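Local coordinates for uncharacterized protein (Bordetella bronchiseptica RB50, PDB 3BE3) that is of unknown function, a small all-beta protein of the DUF1653 family, which belongs to the SH3 clan, at residues Asp19-Gly25 / Val37-Tyr43; Arg53-Trp58 / Pro70-Tyr74. All coordinates share one frame; numbering follows the deposited sequence.

Interaction 1: Asp19-Gly25 / Val37-Tyr43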
loop_
_atom_site.group_PDB
_atom_site.type_symbol
_atom_site.label_atom_id
_atom_site.label_comp_id
_atom_site.label_asym_id
_atom_site.label_seq_id
_atom_site.Cartn_x
_atom_site.Cartn_y
_atom_site.Cartn_z
ATOM N N ASP B 19 -0.342 -14.173 14.122
ATOM C CA ASP B 19 0.761 -13.319 13.681
ATOM C C ASP B 19 0.461 -11.828 13.764
ATOM O O ASP B 19 -0.699 -11.413 13.696
ATOM C CB ASP B 19 1.175 -13.675 12.244
ATOM C CG ASP B 19 1.751 -15.080 12.128
ATOM O OD1 ASP B 19 2.613 -15.448 12.957
ATOM O OD2 ASP B 19 1.351 -15.811 11.198
ATOM N N HIS B 20 1.518 -11.028 13.900
ATOM C CA HIS B 20 1.400 -9.571 14.000
ATOM C C HIS B 20 1.806 -8.854 12.716
ATOM O O HIS B 20 2.661 -9.330 11.963
ATOM C CB HIS B 20 2.239 -9.056 15.178
ATOM C CG HIS B 20 1.739 -9.519 16.510
ATOM N ND1 HIS B 20 0.873 -8.771 17.282
ATOM C CD2 HIS B 20 1.916 -10.690 17.170
ATOM C CE1 HIS B 20 0.535 -9.463 18.357
ATOM N NE2 HIS B 20 1.155 -10.630 18.311
ATOM N N TYR B 21 1.179 -7.705 12.477
ATOM C CA TYR B 21 1.448 -6.909 11.286
ATOM C C TYR B 21 1.491 -5.424 11.638
ATOM O O TYR B 21 0.906 -4.996 12.640
ATOM C CB TYR B 21 0.350 -7.134 10.227
ATOM C CG TYR B 21 0.227 -8.553 9.708
ATOM C CD1 TYR B 21 -0.515 -9.514 10.387
ATOM C CD2 TYR B 21 0.855 -8.942 8.529
ATOM C CE1 TYR B 21 -0.625 -10.828 9.903
ATOM C CE2 TYR B 21 0.750 -10.253 8.039
ATOM C CZ TYR B 21 0.010 -11.188 8.726
ATOM O OH TYR B 21 -0.103 -12.468 8.225
ATOM N N LEU B 22 2.193 -4.647 10.816
ATOM C CA LEU B 22 2.288 -3.205 11.019
ATOM C C LEU B 22 1.494 -2.512 9.925
ATOM O O LEU B 22 1.897 -2.530 8.762
ATOM C CB LEU B 22 3.747 -2.728 10.957
ATOM C CG LEU B 22 3.970 -1.199 10.945
ATOM C CD1 LEU B 22 3.451 -0.561 12.217
ATOM C CD2 LEU B 22 5.460 -0.902 10.763
ATOM N N ALA B 23 0.362 -1.918 10.291
ATOM C CA ALA B 23 -0.447 -1.192 9.324
ATOM C C ALA B 23 0.148 0.214 9.268
ATOM O O ALA B 23 0.189 0.916 10.280
ATOM C CB ALA B 23 -1.919 -1.144 9.775
ATOM N N LEU B 24 0.624 0.609 8.089
ATOM C CA LEU B 24 1.240 1.921 7.893
ATOM C C LEU B 24 0.220 3.029 7.658
ATOM O O LEU B 24 0.488 4.202 7.922
ATOM C CB LEU B 24 2.207 1.871 6.705
ATOM C CG LEU B 24 3.482 1.035 6.866
ATOM C CD1 LEU B 24 4.200 0.960 5.526
ATOM C CD2 LEU B 24 4.374 1.638 7.948
ATOM N N GLY B 25 -0.944 2.658 7.142
ATOM C CA GLY B 25 -1.983 3.644 6.893
ATOM C C GLY B 25 -2.960 3.194 5.824
ATOM O O GLY B 25 -2.885 2.065 5.331
ATOM N N VAL B 37 -5.815 -1.195 3.183
ATOM C CA VAL B 37 -4.877 -1.055 4.299
ATOM C C VAL B 37 -3.513 -1.512 3.779
ATOM O O VAL B 37 -3.407 -2.553 3.126
ATOM C CB VAL B 37 -5.265 -1.956 5.519
ATOM C CG1 VAL B 37 -4.184 -1.883 6.612
ATOM C CG2 VAL B 37 -6.620 -1.531 6.077
ATOM N N VAL B 38 -2.482 -0.713 4.048
ATOM C CA VAL B 38 -1.109 -1.026 3.650
ATOM C C VAL B 38 -0.449 -1.540 4.924
ATOM O O VAL B 38 -0.411 -0.829 5.928
ATOM C CB VAL B 38 -0.358 0.239 3.161
ATOM C CG1 VAL B 38 1.096 -0.103 2.835
ATOM C CG2 VAL B 38 -1.054 0.799 1.930
ATOM N N TYR B 39 0.057 -2.770 4.894
ATOM C CA TYR B 39 0.671 -3.354 6.085
ATOM C C TYR B 39 1.870 -4.267 5.806
ATOM O O TYR B 39 2.009 -4.819 4.713
ATOM C CB TYR B 39 -0.398 -4.119 6.878
ATOM C CG TYR B 39 -1.046 -5.301 6.166
ATOM C CD1 TYR B 39 -0.752 -6.613 6.535
ATOM C CD2 TYR B 39 -1.984 -5.113 5.156
ATOM C CE1 TYR B 39 -1.378 -7.705 5.917
ATOM C CE2 TYR B 39 -2.614 -6.201 4.535
ATOM C CZ TYR B 39 -2.311 -7.493 4.918
ATOM O OH TYR B 39 -2.964 -8.556 4.324
ATOM N N THR B 40 2.725 -4.435 6.810
ATOM C CA THR B 40 3.915 -5.264 6.679
ATOM C C THR B 40 3.836 -6.382 7.703
ATOM O O THR B 40 3.339 -6.173 8.806
ATOM C CB THR B 40 5.186 -4.434 6.965
ATOM O OG1 THR B 40 5.160 -3.237 6.181
ATOM C CG2 THR B 40 6.446 -5.239 6.635
ATOM N N ARG B 41 4.320 -7.569 7.353
ATOM C CA ARG B 41 4.291 -8.658 8.322
ATOM C C ARG B 41 5.466 -8.498 9.274
ATOM O O ARG B 41 6.540 -8.022 8.887
ATOM C CB ARG B 41 4.340 -10.027 7.635
ATOM C CG ARG B 41 5.474 -10.218 6.670
ATOM C CD ARG B 41 5.409 -11.596 6.011
ATOM N NE ARG B 41 6.237 -11.620 4.812
ATOM C CZ ARG B 41 7.563 -11.584 4.815
ATOM N NH1 ARG B 41 8.235 -11.543 5.959
ATOM N NH2 ARG B 41 8.218 -11.534 3.666
ATOM N N LEU B 42 5.248 -8.896 10.522
ATOM C CA LEU B 42 6.273 -8.789 11.544
ATOM C C LEU B 42 6.693 -10.172 12.037
ATOM O O LEU B 42 6.724 -10.444 13.239
ATOM C CB LEU B 42 5.754 -7.922 12.698
ATOM C CG LEU B 42 5.243 -6.542 12.244
ATOM C CD1 LEU B 42 4.628 -5.807 13.428
ATOM C CD2 LEU B 42 6.382 -5.725 11.624
ATOM N N TYR B 43 7.015 -11.040 11.082
ATOM C CA TYR B 43 7.480 -12.398 11.357
ATOM C C TYR B 43 8.177 -12.907 10.098
ATOM O O TYR B 43 7.933 -12.399 8.992
ATOM C CB TYR B 43 6.306 -13.318 11.732
ATOM C CG TYR B 43 5.247 -13.476 10.663
ATOM C CD1 TYR B 43 5.291 -14.522 9.749
ATOM C CD2 TYR B 43 4.206 -12.566 10.556
ATOM C CE1 TYR B 43 4.313 -14.656 8.752
ATOM C CE2 TYR B 43 3.231 -12.691 9.568
ATOM C CZ TYR B 43 3.287 -13.736 8.666
ATOM O OH TYR B 43 2.322 -13.853 7.689
HETATM O O HOH W 1 4.213 -11.684 14.512
#
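Asp-19 lays its carboxylate flat on the ring of Tyr-43, the planes 16° apart and CG over the ring centre, with CB 3.5 Å from Tyr-43 CE2. At His-20 the carbonyl takes the N-H of Leu-42, and a water accepts from His-20 N while donating to Leu-42 O, carrying the hairpin pairing past the end of strand 35-41. Tyr-21 is the middle ring of an aromatic cluster. With CG anti to its own carbonyl carbon (chi1 -62°), it places its ring beside Tyr-39, Arg-41 and Tyr-43: the two tyrosines each turn an edge toward its face in offset edge-to-face pairs, centroids 5.4 and 5.6 Å apart, and Arg-41 CB rests 3.6 Å from Tyr-21 CE2. The hydroxyls of Tyr-21 and Tyr-43 are hydrogen-bonded, OH to OH 2.8 Å. Leu-22 and Thr-40 form a hydrogen-bonded pair, bonded N to O in both directions; Leu-42 CD1 slides over the backbone here and reaches Leu-22 CB. Ala-23, on the same face as Tyr-21, meets Val-37 CG1 and the CB of Tyr-39. Beyond it the register slips by one residue in a beta bulge: Leu-24 N bonds to Val-38 O, whereas Val-38 N bonds to Gly-25 O (3.1 Å). Gly-25 itself has a conformation in which a side chain would collide with the preceding carbonyl O. Main-chain bonds thus run throughout this antiparallel hairpin; toward Asp-19, edge-to-face tyrosines, a bridging water and paired hydroxyls add side-chain and solvent links between its two arms.

Interaction 2: Arg53-Trp58 / Pro70-Tyr74. With SO4 (sulfate ion), chain D.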
loop_
_atom_site.group_PDB
_atom_site.type_symbol
_atom_site.label_atom_id
_atom_site.label_comp_id
_atom_site.label_asym_id
_atom_site.label_seq_id
_atom_site.Cartn_x
_atom_site.Cartn_y
_atom_site.Cartn_z
ATOM N N ARG B 53 -4.819 -4.766 1.632
ATOM C CA ARG B 53 -6.090 -5.470 1.767
ATOM C C ARG B 53 -7.216 -4.468 1.960
ATOM O O ARG B 53 -7.062 -3.491 2.691
ATOM C CB ARG B 53 -6.037 -6.427 2.957
ATOM C CG ARG B 53 -7.191 -7.406 3.001
ATOM C CD ARG B 53 -6.891 -8.566 3.940
ATOM N NE ARG B 53 -7.859 -9.647 3.789
ATOM C CZ ARG B 53 -7.758 -10.827 4.394
ATOM N NH1 ARG B 53 -6.729 -11.075 5.193
ATOM N NH2 ARG B 53 -8.685 -11.750 4.193
ATOM N N LEU B 54 -8.348 -4.720 1.307
ATOM C CA LEU B 54 -9.499 -3.832 1.416
ATOM C C LEU B 54 -9.814 -3.546 2.881
ATOM O O LEU B 54 -9.815 -4.446 3.721
ATOM C CB LEU B 54 -10.724 -4.463 0.731
ATOM C CG LEU B 54 -10.621 -4.667 -0.785
ATOM C CD1 LEU B 54 -11.772 -5.529 -1.276
ATOM C CD2 LEU B 54 -10.619 -3.307 -1.483
ATOM N N LEU B 55 -10.074 -2.282 3.186
ATOM C CA LEU B 55 -10.390 -1.884 4.548
ATOM C C LEU B 55 -11.622 -2.617 5.082
ATOM O O LEU B 55 -11.647 -3.069 6.228
ATOM C CB LEU B 55 -10.620 -0.370 4.597
ATOM C CG LEU B 55 -11.028 0.243 5.939
ATOM C CD1 LEU B 55 -9.911 0.076 6.940
ATOM C CD2 LEU B 55 -11.323 1.701 5.758
ATOM N N ARG B 56 -12.649 -2.736 4.247
ATOM C CA ARG B 56 -13.874 -3.395 4.677
ATOM C C ARG B 56 -13.688 -4.885 4.969
ATOM O O ARG B 56 -14.425 -5.449 5.771
ATOM C CB ARG B 56 -14.993 -3.172 3.651
ATOM C CG ARG B 56 -14.732 -3.716 2.267
ATOM C CD ARG B 56 -15.947 -3.445 1.383
ATOM N NE ARG B 56 -15.882 -4.168 0.115
ATOM C CZ ARG B 56 -15.324 -3.699 -1.000
ATOM N NH1 ARG B 56 -14.775 -2.486 -1.018
ATOM N NH2 ARG B 56 -15.313 -4.452 -2.094
ATOM N N ILE B 57 -12.706 -5.520 4.335
ATOM C CA ILE B 57 -12.444 -6.933 4.601
ATOM C C ILE B 57 -11.597 -7.019 5.877
ATOM O O ILE B 57 -11.819 -7.875 6.735
ATOM C CB ILE B 57 -11.677 -7.614 3.440
ATOM C CG1 ILE B 57 -12.494 -7.533 2.144
ATOM C CG2 ILE B 57 -11.382 -9.060 3.801
ATOM C CD1 ILE B 57 -13.857 -8.189 2.214
ATOM N N TRP B 58 -10.623 -6.118 5.990
ATOM C CA TRP B 58 -9.738 -6.043 7.160
ATOM C C TRP B 58 -10.582 -5.877 8.422
ATOM O O TRP B 58 -10.293 -6.483 9.455
ATOM C CB TRP B 58 -8.778 -4.849 7.006
ATOM C CG TRP B 58 -7.866 -4.536 8.188
ATOM C CD1 TRP B 58 -8.212 -3.910 9.345
ATOM C CD2 TRP B 58 -6.446 -4.774 8.277
ATOM N NE1 TRP B 58 -7.101 -3.729 10.143
ATOM C CE2 TRP B 58 -6.007 -4.245 9.505
ATOM C CE3 TRP B 58 -5.507 -5.361 7.427
ATOM C CZ2 TRP B 58 -4.667 -4.312 9.910
ATOM C CZ3 TRP B 58 -4.175 -5.422 7.836
ATOM C CH2 TRP B 58 -3.772 -4.894 9.055
ATOM N N PRO B 70 -12.242 -10.001 15.918
ATOM C CA PRO B 70 -11.772 -9.195 14.785
ATOM C C PRO B 70 -10.816 -9.982 13.902
ATOM O O PRO B 70 -10.059 -10.811 14.393
ATOM C CB PRO B 70 -11.054 -8.026 15.464
ATOM C CG PRO B 70 -11.694 -7.936 16.808
ATOM C CD PRO B 70 -11.845 -9.387 17.197
ATOM N N ARG B 71 -10.865 -9.735 12.596
ATOM C CA ARG B 71 -9.942 -10.403 11.683
ATOM C C ARG B 71 -8.557 -9.892 12.077
ATOM O O ARG B 71 -7.594 -10.650 12.137
ATOM C CB ARG B 71 -10.246 -10.029 10.227
ATOM C CG ARG B 71 -9.379 -10.784 9.217
ATOM C CD ARG B 71 -9.563 -10.277 7.792
ATOM N NE ARG B 71 -10.906 -10.499 7.254
ATOM C CZ ARG B 71 -11.413 -11.692 6.952
ATOM N NH1 ARG B 71 -10.698 -12.798 7.132
ATOM N NH2 ARG B 71 -12.641 -11.779 6.452
ATOM N N PHE B 72 -8.489 -8.590 12.355
ATOM C CA PHE B 72 -7.255 -7.920 12.773
ATOM C C PHE B 72 -7.528 -7.098 14.033
ATOM O O PHE B 72 -8.338 -6.176 13.998
ATOM C CB PHE B 72 -6.741 -6.982 11.674
ATOM C CG PHE B 72 -6.129 -7.690 10.485
ATOM C CD1 PHE B 72 -6.896 -8.021 9.370
ATOM C CD2 PHE B 72 -4.770 -8.014 10.476
ATOM C CE1 PHE B 72 -6.320 -8.659 8.267
ATOM C CE2 PHE B 72 -4.192 -8.647 9.386
ATOM C CZ PHE B 72 -4.968 -8.972 8.277
ATOM N N ALA B 73 -6.861 -7.427 15.137
ATOM C CA ALA B 73 -7.044 -6.708 16.407
ATOM C C ALA B 73 -5.916 -5.728 16.715
ATOM O O ALA B 73 -4.756 -6.123 16.840
ATOM C CB ALA B 73 -7.178 -7.697 17.559
ATOM N N TYR B 74 -6.262 -4.450 16.852
ATOM C CA TYR B 74 -5.282 -3.398 17.147
ATOM C C TYR B 74 -4.700 -3.583 18.548
ATOM O O TYR B 74 -5.444 -3.759 19.512
ATOM C CB TYR B 74 -5.959 -2.017 17.053
ATOM C CG TYR B 74 -5.063 -0.817 17.342
ATOM C CD1 TYR B 74 -4.068 -0.431 16.458
ATOM C CD2 TYR B 74 -5.225 -0.069 18.503
ATOM C CE1 TYR B 74 -3.253 0.678 16.719
ATOM C CE2 TYR B 74 -4.411 1.037 18.776
ATOM C CZ TYR B 74 -3.423 1.410 17.882
ATOM O OH TYR B 74 -2.614 2.501 18.158
HETATM S S SO4 D . -7.681 -14.531 6.351
HETATM O O1 SO4 D . -7.688 -13.215 7.024
HETATM O O2 SO4 D . -8.945 -15.228 6.654
HETATM O O3 SO4 D . -7.568 -14.342 4.898
HETATM O O4 SO4 D . -6.544 -15.328 6.838
HETATM O O HOH W 2 -10.854 -6.732 12.045
#
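Trp-58 and Phe-72 lie face to face, the six-membered ring of the indole 3.6 Å from the Phe-72 ring between centroids, with the planes only 3° apart. Phe-72 CB sits over the five-membered ring in a CH-pi contact, so the side chain covers both halves of the indole on that face. In the plane of the Phe-72 ring, at its edge, stands Trp-58 O. Arg-53 and Arg-71 make a second, offset stack, centres 4.5 Å apart and planes 28° from parallel: Arg-53 NH2 lies over the rim of the Arg-71 guanidinium, and Arg-71 CD over the face of Arg-53. A sulfate, probably from the crystallisation liquor, sits at the edge of both. Arg-53 points NH1 and NH2 at it, the firmer bonds being NH1 to O1 (3.0 Å) and NH2 to O3 (2.9 Å), and Arg-71 NH1 also gives to O1. His-15 and Tyr-16 are hydrogen-bonded to the same ion, so four side chains gather round it. Arg-71 reaches it by an extended start and a bend at chi3 (-65°), which leaves NE to donate to Ile-57 O at 2.8 Å, in the guanidinium plane but from well above the carbonyl plane. A salt bridge from NH2 to Glu-60 further fixes this group. Between the backbones a water accepts from Phe-72 N and lies 2.7 Å from Trp-58 O. The contact thus ties helix 55-58, entered from strand 50-54 with Leu-54 at its N-cap, to strand 67-76, which pairs with strand 11-15; Tyr-13 and His-15 set their rings edge-to-face with Trp-58 and Phe-72 respectively.

From the N terminus, strand 11-15 leads into 19-25, and interaction 1 closes the hairpin loop when 37-43 returns beside it. The chain then runs through 50-54, the neighbour of strand 35-41 in the sheet, into helix 55-58, and interaction 2 closes a second loop at 70-74. The two follow in series, neither nested nor crossed. They meet where strand 35-41 passes 53-58: Val-37 N is probably hydrogen-bonded to Arg-53 O, and Trp-58 CZ3 packs on Tyr-39 CD2 at 3.5 Å. Interaction 1 thus joins adjacent strands, whereas interaction 2 reaches from strand 50-54, outermost in the sheet of this chain, and its helix to strand 67-76.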